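Local coordinates for protein acetyltransferase, GNAT family (Colwellia psychrerythraea, PDB 3IWG) that probably transfers an acyl group, most likely acetyl from acetyl-CoA as in other GNAT-family enzymes, to a substrate that is not known, at residues Q18-Y23 against L66-L71; A43-F48 against V55-V60; T152-F157 against L192-C197. One frame throughout, in Å; residues are numbered along the deposited sequence. Where two conformers were deposited one is given.

In the fold
Interactions 1 and 2 lie in the N-terminal of two GNAT family regions and interaction 3 in the C-terminal one, on the opposite side of the chain's centre, about 34 and 36 Å away between centres. All three are largely buried. Interaction 2 is a backbone-bonded hairpin, nested in sequence inside the loop that interaction 1 closes. The two touch, since strand 53-60 also pairs with strand 65-71, and helix 17-26 packs on both strands. Interactions 1 and 3 each set a helix nearly perpendicular to a strand through aromatic side chains, but interaction 1 adds a lysine-glutamine hydrogen bond, whereas interaction 3 is purely van der Waals across its segments.

Interaction 1 of 3, residues Q18-Y23 against L66-L71; sequences QLKKAY and LLQYYL
Gln-68 meets both Lys-20 and Tyr-23 of segment 18-23. Its chain, extended beyond CG, crosses that of Lys-20 at about a right angle, and NZ of Lys-20 donates to OE1 of Gln-68 over 2.6 Å, in the carbonyl plane and on a lone pair. A water accepts from both Lys-20 NZ and Gln-68 NE2, closing a small polar ring. Further back, CG of Gln-68 lies 3.9 Å from CE2 of Tyr-23, whose ring plane is turned 58° from the amide. At Tyr-69 the backbone does the touching: its O comes 3.3 Å from CE1 of Tyr-23, while its side chain points away from the helix and touches Tyr-109 and Leu-112 of helix 107-116. Tyr-70 points back at the helix. Tyr-23 N and Leu-19 O lie over one face of its ring, offset toward the rim; CD2 of Leu-19 reaches CE2 of Tyr-70 at 3.8 Å, and CB of Ala-22 sits 3.6 Å from Tyr-70 OH. Tyr-23 and Tyr-70 slide past each other in opposite directions. Apolar packing thus joins segments 18-23 and 66-71 at 101°, while the charge of Lys-20 would polarise the carbonyl of the buried Gln-68 amide.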
loop_
_atom_site.group_PDB
_atom_site.type_symbol
_atom_site.label_atom_id
_atom_site.label_comp_id
_atom_site.label_asym_id
_atom_site.label_seq_id
_atom_site.Cartn_x
_atom_site.Cartn_y
_atom_site.Cartn_z
ATOM N N GLN A 18 14.563 -19.964 8.025
ATOM C CA GLN A 18 15.564 -20.859 7.473
ATOM C C GLN A 18 14.971 -21.755 6.405
ATOM O O GLN A 18 15.573 -21.949 5.366
ATOM C CB GLN A 18 16.163 -21.754 8.551
ATOM C CG GLN A 18 17.518 -21.313 9.147
ATOM C CD GLN A 18 18.228 -22.506 9.828
ATOM O OE1 GLN A 18 17.582 -23.534 10.136
ATOM N NE2 GLN A 18 19.556 -22.377 10.049
ATOM N N LEU A 19 13.818 -22.339 6.668
ATOM C CA LEU A 19 13.224 -23.219 5.693
ATOM C C LEU A 19 12.882 -22.449 4.401
ATOM O O LEU A 19 13.121 -22.955 3.288
ATOM C CB LEU A 19 12.011 -23.928 6.282
ATOM C CG LEU A 19 12.328 -25.013 7.320
ATOM C CD1 LEU A 19 11.036 -25.417 8.045
ATOM C CD2 LEU A 19 12.989 -26.252 6.652
ATOM N N LYS A 20 12.366 -21.221 4.548
ATOM C CA LYS A 20 12.065 -20.413 3.380
ATOM C C LYS A 20 13.305 -20.070 2.564
ATOM O O LYS A 20 13.296 -20.144 1.314
ATOM C CB LYS A 20 11.329 -19.137 3.753
ATOM C CG LYS A 20 9.922 -19.383 4.271
ATOM C CD LYS A 20 8.891 -18.658 3.425
ATOM C CE LYS A 20 7.446 -19.125 3.678
ATOM N NZ LYS A 20 6.523 -18.458 2.734
ATOM N N LYS A 21 14.379 -19.709 3.254
ATOM C CA LYS A 21 15.623 -19.377 2.569
ATOM C C LYS A 21 16.174 -20.580 1.784
ATOM O O LYS A 21 16.684 -20.431 0.655
ATOM C CB LYS A 21 16.668 -18.793 3.549
ATOM C CG LYS A 21 18.004 -18.379 2.876
ATOM C CD LYS A 21 19.023 -17.756 3.873
ATOM C CE LYS A 21 20.392 -17.345 3.182
ATOM N NZ LYS A 21 20.876 -18.279 2.061
ATOM N N ALA A 22 16.039 -21.774 2.332
ATOM C CA ALA A 22 16.488 -22.954 1.603
ATOM C C ALA A 22 15.568 -23.208 0.426
ATOM O O ALA A 22 16.032 -23.554 -0.670
ATOM C CB ALA A 22 16.543 -24.148 2.503
ATOM N N TYR A 23 14.261 -23.009 0.633
ATOM C CA TYR A 23 13.293 -23.148 -0.468
ATOM C C TYR A 23 13.719 -22.309 -1.671
ATOM O O TYR A 23 13.918 -22.836 -2.739
ATOM C CB TYR A 23 11.905 -22.773 0.004
ATOM C CG TYR A 23 10.851 -22.849 -1.067
ATOM C CD1 TYR A 23 10.452 -24.066 -1.585
ATOM C CD2 TYR A 23 10.239 -21.720 -1.531
ATOM C CE1 TYR A 23 9.475 -24.151 -2.559
ATOM C CE2 TYR A 23 9.245 -21.781 -2.492
ATOM C CZ TYR A 23 8.890 -23.004 -3.023
ATOM O OH TYR A 23 7.920 -23.079 -3.968
ATOM N N LEU A 66 -2.226 -24.716 -3.095
ATOM C CA LEU A 66 -0.865 -24.636 -2.642
ATOM C C LEU A 66 -0.109 -23.615 -3.448
ATOM O O LEU A 66 -0.323 -23.441 -4.640
ATOM C CB LEU A 66 -0.156 -25.996 -2.738
ATOM C CG LEU A 66 -0.239 -26.967 -1.551
ATOM C CD1 LEU A 66 -1.660 -27.143 -1.089
ATOM C CD2 LEU A 66 0.376 -28.381 -1.897
ATOM N N LEU A 67 0.783 -22.937 -2.778
ATOM C CA LEU A 67 1.638 -21.965 -3.395
ATOM C C LEU A 67 3.089 -22.359 -3.189
ATOM O O LEU A 67 3.918 -22.036 -4.014
ATOM C CB LEU A 67 1.371 -20.539 -2.801
ATOM C CG LEU A 67 0.015 -19.823 -3.110
ATOM C CD1 LEU A 67 0.009 -18.287 -2.721
ATOM C CD2 LEU A 67 -0.446 -19.934 -4.581
ATOM N N GLN A 68 3.398 -23.003 -2.058
ATOM C CA GLN A 68 4.778 -23.372 -1.699
ATOM C C GLN A 68 4.745 -24.699 -0.929
ATOM O O GLN A 68 3.783 -24.967 -0.195
ATOM C CB GLN A 68 5.424 -22.289 -0.822
ATOM C CG GLN A 68 5.579 -20.940 -1.480
ATOM C CD GLN A 68 6.271 -19.889 -0.573
ATOM O OE1 GLN A 68 6.197 -19.962 0.646
ATOM N NE2 GLN A 68 6.918 -18.892 -1.192
ATOM N N TYR A 69 5.778 -25.508 -1.127
ATOM C CA TYR A 69 5.957 -26.780 -0.426
ATOM C C TYR A 69 7.451 -27.094 -0.344
ATOM O O TYR A 69 8.205 -26.913 -1.322
ATOM C CB TYR A 69 5.262 -27.895 -1.155
ATOM C CG TYR A 69 5.484 -29.281 -0.556
ATOM C CD1 TYR A 69 6.625 -30.035 -0.844
ATOM C CD2 TYR A 69 4.529 -29.844 0.292
ATOM C CE1 TYR A 69 6.808 -31.319 -0.271
ATOM C CE2 TYR A 69 4.707 -31.089 0.861
ATOM C CZ TYR A 69 5.829 -31.829 0.558
ATOM O OH TYR A 69 5.932 -33.058 1.118
ATOM N N TYR A 70 7.894 -27.529 0.819
ATOM C CA TYR A 70 9.301 -27.811 0.996
ATOM C C TYR A 70 9.480 -28.761 2.166
ATOM O O TYR A 70 8.918 -28.529 3.239
ATOM C CB TYR A 70 10.094 -26.526 1.237
ATOM C CG TYR A 70 11.546 -26.771 1.486
ATOM C CD1 TYR A 70 12.425 -26.869 0.431
ATOM C CD2 TYR A 70 12.033 -26.964 2.767
ATOM C CE1 TYR A 70 13.749 -27.119 0.617
ATOM C CE2 TYR A 70 13.384 -27.211 2.984
ATOM C CZ TYR A 70 14.241 -27.306 1.894
ATOM O OH TYR A 70 15.580 -27.569 2.061
ATOM N N LEU A 71 10.264 -29.815 1.947
ATOM C CA LEU A 71 10.771 -30.707 3.017
ATOM C C LEU A 71 12.278 -30.778 2.974
ATOM O O LEU A 71 12.869 -30.842 1.899
ATOM C CB LEU A 71 10.263 -32.129 2.820
ATOM C CG LEU A 71 9.282 -32.585 3.879
ATOM C CD1 LEU A 71 8.849 -34.012 3.596
ATOM C CD2 LEU A 71 9.874 -32.473 5.275
HETATM O O HOH W 1 7.494 -16.374 0.627
#

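Interaction 2 of 3, residues A43-F48 against V55-V60; sequences AKHFGF and VGFCCV
His-45 and Cys-59 face each other as a non-hydrogen-bonded pair, and CB of Cys-59 sits over the centre of the imidazole, 3.5 Å from its centroid and 6° off the normal, a CH-pi contact. SG of Cys-59 makes an oblique sulfur-aromatic contact with the same ring, 4.0 Å from CE1 of His-45; chi1 of 68° places this sulfur between the backbone N and the carbonyl carbon. Cys-58 projects from the other face of the sheet, where its SG makes sulfur-aromatic contacts with two phenylalanines: 3.8 Å to CZ of Phe-48 and 4.2 Å to CD2 of Phe-46. CE2 of Phe-46 also touches CG2 of Val-60. The Phe-48 ring lies along the backbone from Gly-56 to Cys-58, its CD2 3.3 Å from Phe-57 N, on the side where Gly-56 has no side chain. Backbone bonds fix these positions in an antiparallel beta hairpin. Lys-44 with Val-60 and Phe-46 with Cys-58 each exchange two, the straightest running from Phe-46 N to Cys-58 O (2.8 Å, 171° at the hydrogen). Near the turn, Val-55 and Gly-56 both face Phe-48 in a classic beta bulge: Val-55 N donates to Phe-48 O at 2.9 Å, and the bond from Gly-56 N to that oxygen is weak. Farther out, His-45 NE2 is hydrogen-bonded to Ala-40 O, which helps to set the imidazole, although its buried ND1 has no partner in the model. Helix 17-26 covers the Phe-57 side through Leu-19 and Lys-20, and Ile-7 of strand 6-9 packs on Phe-46 and Phe-48.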
loop_
_atom_site.group_PDB
_atom_site.type_symbol
_atom_site.label_atom_id
_atom_site.label_comp_id
_atom_site.label_asym_id
_atom_site.label_seq_id
_atom_site.Cartn_x
_atom_site.Cartn_y
_atom_site.Cartn_z
ATOM N N ALA A 43 -0.790 -16.216 2.477
ATOM C CA ALA A 43 -1.439 -17.546 2.473
ATOM C C ALA A 43 -1.304 -18.215 3.836
ATOM O O ALA A 43 -0.465 -17.785 4.618
ATOM C CB ALA A 43 -0.756 -18.442 1.396
ATOM N N LYS A 44 -2.106 -19.259 4.099
ATOM C CA LYS A 44 -2.046 -19.988 5.366
ATOM C C LYS A 44 -0.833 -20.911 5.322
ATOM O O LYS A 44 -0.571 -21.530 4.302
ATOM C CB LYS A 44 -3.316 -20.816 5.586
ATOM C CG LYS A 44 -4.618 -20.028 5.504
ATOM C CD LYS A 44 -4.849 -19.168 6.768
ATOM C CE LYS A 44 -6.194 -18.436 6.736
ATOM N NZ LYS A 44 -6.347 -17.581 7.921
ATOM N N HIS A 45 -0.104 -21.004 6.420
ATOM C CA HIS A 45 1.115 -21.784 6.441
ATOM C C HIS A 45 1.020 -22.941 7.356
ATOM O O HIS A 45 0.418 -22.844 8.390
ATOM C CB HIS A 45 2.296 -20.932 6.828
ATOM C CG HIS A 45 2.717 -19.999 5.745
ATOM N ND1 HIS A 45 3.893 -20.153 5.034
ATOM C CD2 HIS A 45 2.123 -18.887 5.255
ATOM C CE1 HIS A 45 4.007 -19.169 4.157
ATOM N NE2 HIS A 45 2.947 -18.386 4.266
ATOM N N PHE A 46 1.594 -24.060 6.954
ATOM C CA PHE A 46 1.667 -25.223 7.813
ATOM C C PHE A 46 3.091 -25.695 7.844
ATOM O O PHE A 46 3.849 -25.530 6.900
ATOM C CB PHE A 46 0.737 -26.352 7.354
ATOM C CG PHE A 46 -0.672 -25.919 7.179
ATOM C CD1 PHE A 46 -1.587 -26.060 8.192
ATOM C CD2 PHE A 46 -1.076 -25.337 5.995
ATOM C CE1 PHE A 46 -2.891 -25.620 8.027
ATOM C CE2 PHE A 46 -2.373 -24.908 5.816
ATOM C CZ PHE A 46 -3.285 -25.048 6.822
ATOM N N GLY A 47 3.431 -26.269 8.975
ATOM C CA GLY A 47 4.729 -26.846 9.214
ATOM C C GLY A 47 4.604 -28.342 9.367
ATOM O O GLY A 47 3.548 -28.887 9.753
ATOM N N PHE A 48 5.714 -28.980 9.018
ATOM C CA PHE A 48 5.845 -30.398 9.010
ATOM C C PHE A 48 6.878 -30.714 10.094
ATOM O O PHE A 48 8.017 -30.213 10.095
ATOM C CB PHE A 48 6.329 -30.881 7.642
ATOM C CG PHE A 48 5.457 -30.452 6.473
ATOM C CD1 PHE A 48 4.068 -30.536 6.541
ATOM C CD2 PHE A 48 6.031 -30.021 5.281
ATOM C CE1 PHE A 48 3.261 -30.161 5.453
ATOM C CE2 PHE A 48 5.230 -29.663 4.193
ATOM C CZ PHE A 48 3.847 -29.739 4.286
ATOM N N VAL A 55 10.842 -29.472 10.131
ATOM C CA VAL A 55 11.708 -29.882 8.998
ATOM C C VAL A 55 11.148 -29.603 7.584
ATOM O O VAL A 55 11.765 -29.979 6.559
ATOM C CB VAL A 55 12.043 -31.368 9.128
ATOM C CG1 VAL A 55 12.616 -31.635 10.530
ATOM C CG2 VAL A 55 10.810 -32.229 8.870
ATOM N N GLY A 56 9.983 -28.957 7.529
ATOM C CA GLY A 56 9.417 -28.483 6.272
ATOM C C GLY A 56 8.147 -27.679 6.446
ATOM O O GLY A 56 7.644 -27.548 7.562
ATOM N N PHE A 57 7.600 -27.175 5.335
ATOM C CA PHE A 57 6.377 -26.377 5.378
ATOM C C PHE A 57 5.618 -26.314 4.031
ATOM O O PHE A 57 6.151 -26.635 2.963
ATOM C CB PHE A 57 6.700 -24.923 5.798
ATOM C CG PHE A 57 7.210 -24.100 4.666
ATOM C CD1 PHE A 57 8.548 -24.111 4.330
ATOM C CD2 PHE A 57 6.339 -23.387 3.868
ATOM C CE1 PHE A 57 9.014 -23.366 3.234
ATOM C CE2 PHE A 57 6.785 -22.676 2.784
ATOM C CZ PHE A 57 8.116 -22.663 2.462
ATOM N N CYS A 58 4.380 -25.835 4.085
ATOM C CA CYS A 58 3.687 -25.466 2.869
ATOM C C CYS A 58 2.771 -24.294 3.151
ATOM O O CYS A 58 2.556 -23.950 4.307
ATOM C CB CYS A 58 2.898 -26.654 2.302
ATOM S SG CYS A 58 1.434 -27.071 3.172
ATOM N N CYS A 59 2.251 -23.676 2.092
ATOM C CA CYS A 59 1.192 -22.659 2.244
ATOM C C CYS A 59 0.078 -22.776 1.231
ATOM O O CYS A 59 0.287 -23.142 0.048
ATOM C CB CYS A 59 1.776 -21.239 2.301
ATOM S SG CYS A 59 2.493 -20.678 0.821
ATOM N N VAL A 60 -1.134 -22.554 1.718
ATOM C CA VAL A 60 -2.336 -22.748 0.909
ATOM C C VAL A 60 -3.063 -21.418 0.883
ATOM O O VAL A 60 -3.354 -20.843 1.923
ATOM C CB VAL A 60 -3.256 -23.806 1.513
ATOM C CG1 VAL A 60 -4.546 -24.007 0.663
ATOM C CG2 VAL A 60 -2.492 -25.113 1.747
#

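Interaction 3 of 3, residues T152-F157 against L192-C197; sequences TAFVTF and LAAGEC
Phe-154 and Phe-157, one helical turn apart, converge on the methyl group of Ala-194, each in its own way. The ring of Phe-154 presents its edge: CB of Ala-194 lies near the ring plane, 4.0 Å from both CD1 and CE1 of Phe-154. Phe-157 approaches the same methyl obliquely, with its CE1 4.0 Å from Ala-194 CB, and continues along the strand backbone. That CE1 is 3.8 Å from Ala-194 N, while CZ of Phe-157 is 3.8 Å from Ala-193 CA and 3.9 Å from Leu-192 O. The first torsion sends CG out differently in the two residues, anti to the backbone N in Phe-157 (chi1 180°) and anti to the carbonyl carbon in Phe-154 (chi1 -82°). Segments 152-157 and 193-197 run at 104° to each other, with a closest approach of their axes of 9.6 Å, and the two phenyl groups bridge that separation.

Tyr-173 of helix 166-178 also packs on Phe-154, and Ile-213 of strand 207-214 on Phe-157. Leu-192 and Ala-193 both face Tyr-185 in a classic beta bulge of strand 190-199. Ala-193 turns its methyl away from helix 151-162 to meet Ile-223 and Val-227 of helix 223-237, which places the strand between helices, as in the layered alpha/beta GNAT fold. With no hydrogen bond across the two segments, their association rests on van der Waals contact between aromatic carbons, one methyl group and strand backbone.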
loop_
_atom_site.group_PDB
_atom_site.type_symbol
_atom_site.label_atom_id
_atom_site.label_comp_id
_atom_site.label_asym_id
_atom_site.label_seq_id
_atom_site.Cartn_x
_atom_site.Cartn_y
_atom_site.Cartn_z
ATOM N N THR A 152 -1.648 10.308 -7.976
ATOM C CA THR A 152 -3.061 10.167 -8.346
ATOM C C THR A 152 -3.170 9.914 -9.849
ATOM O O THR A 152 -4.057 9.175 -10.305
ATOM C CB THR A 152 -4.012 11.385 -7.959
ATOM O OG1 THR A 152 -5.331 11.111 -8.500
ATOM C CG2 THR A 152 -3.536 12.732 -8.583
ATOM N N ALA A 153 -2.292 10.545 -10.618
ATOM C CA ALA A 153 -2.308 10.337 -12.056
ATOM C C ALA A 153 -1.947 8.879 -12.369
ATOM O O ALA A 153 -2.633 8.210 -13.159
ATOM C CB ALA A 153 -1.360 11.321 -12.743
ATOM N N PHE A 154 -0.931 8.345 -11.703
ATOM C CA PHE A 154 -0.632 6.928 -11.898
ATOM C C PHE A 154 -1.809 6.024 -11.520
ATOM O O PHE A 154 -2.124 5.054 -12.205
ATOM C CB PHE A 154 0.626 6.557 -11.141
ATOM C CG PHE A 154 1.910 6.905 -11.874
ATOM C CD1 PHE A 154 2.465 6.037 -12.821
ATOM C CD2 PHE A 154 2.565 8.082 -11.623
ATOM C CE1 PHE A 154 3.671 6.378 -13.476
ATOM C CE2 PHE A 154 3.748 8.419 -12.278
ATOM C CZ PHE A 154 4.306 7.581 -13.205
ATOM N N VAL A 155 -2.457 6.329 -10.406
ATOM C CA VAL A 155 -3.573 5.498 -9.890
ATOM C C VAL A 155 -4.737 5.514 -10.862
ATOM O O VAL A 155 -5.253 4.460 -11.264
ATOM C CB VAL A 155 -4.011 5.954 -8.468
ATOM C CG1 VAL A 155 -5.430 5.477 -8.110
ATOM C CG2 VAL A 155 -2.943 5.486 -7.408
ATOM N N THR A 156 -5.103 6.704 -11.290
ATOM C CA THR A 156 -6.112 6.844 -12.316
ATOM C C THR A 156 -5.729 6.123 -13.612
ATOM O O THR A 156 -6.545 5.407 -14.208
ATOM C CB THR A 156 -6.288 8.323 -12.643
ATOM O OG1 THR A 156 -6.713 8.996 -11.461
ATOM C CG2 THR A 156 -7.300 8.507 -13.740
ATOM N N PHE A 157 -4.489 6.313 -14.052
ATOM C CA PHE A 157 -4.016 5.595 -15.240
ATOM C C PHE A 157 -4.154 4.039 -15.091
ATOM O O PHE A 157 -4.735 3.361 -15.946
ATOM C CB PHE A 157 -2.569 6.020 -15.552
ATOM C CG PHE A 157 -1.991 5.334 -16.742
ATOM C CD1 PHE A 157 -1.166 4.248 -16.577
ATOM C CD2 PHE A 157 -2.305 5.770 -18.032
ATOM C CE1 PHE A 157 -0.638 3.604 -17.652
ATOM C CE2 PHE A 157 -1.780 5.144 -19.112
ATOM C CZ PHE A 157 -0.950 4.036 -18.935
ATOM N N LEU A 192 1.539 7.919 -21.209
ATOM C CA LEU A 192 1.423 6.914 -22.250
ATOM C C LEU A 192 1.671 5.510 -21.680
ATOM O O LEU A 192 1.160 4.527 -22.214
ATOM C CB LEU A 192 2.379 7.206 -23.389
ATOM C CG LEU A 192 2.070 8.466 -24.191
ATOM C CD1 LEU A 192 3.076 8.688 -25.297
ATOM C CD2 LEU A 192 0.645 8.428 -24.755
ATOM N N ALA A 193 2.445 5.408 -20.605
ATOM C CA ALA A 193 2.690 4.121 -19.997
ATOM C C ALA A 193 3.266 4.299 -18.618
ATOM O O ALA A 193 3.844 5.328 -18.341
ATOM C CB ALA A 193 3.672 3.303 -20.854
ATOM N N ALA A 194 3.185 3.246 -17.805
ATOM C CA ALA A 194 3.777 3.225 -16.460
ATOM C C ALA A 194 4.703 2.039 -16.396
ATOM O O ALA A 194 4.303 0.962 -16.807
ATOM C CB ALA A 194 2.678 3.034 -15.401
ATOM N N GLY A 195 5.889 2.196 -15.826
ATOM C CA GLY A 195 6.822 1.095 -15.713
ATOM C C GLY A 195 7.266 0.924 -14.283
ATOM O O GLY A 195 7.418 1.916 -13.551
ATOM N N GLU A 196 7.510 -0.331 -13.910
ATOM C CA GLU A 196 7.996 -0.728 -12.589
ATOM C C GLU A 196 9.319 -1.503 -12.703
ATOM O O GLU A 196 9.432 -2.415 -13.513
ATOM C CB GLU A 196 6.971 -1.620 -11.897
ATOM C CG GLU A 196 5.589 -1.008 -11.873
ATOM C CD GLU A 196 4.525 -1.821 -11.098
ATOM O OE1 GLU A 196 4.844 -2.852 -10.455
ATOM O OE2 GLU A 196 3.346 -1.409 -11.132
ATOM N N CYS A 197 10.310 -1.110 -11.914
ATOM C CA CYS A 197 11.567 -1.785 -11.825
ATOM C C CYS A 197 11.801 -2.105 -10.342
ATOM O O CYS A 197 12.385 -1.295 -9.616
ATOM C CB CYS A 197 12.657 -0.867 -12.347
ATOM S SG CYS A 197 14.324 -1.574 -12.370
#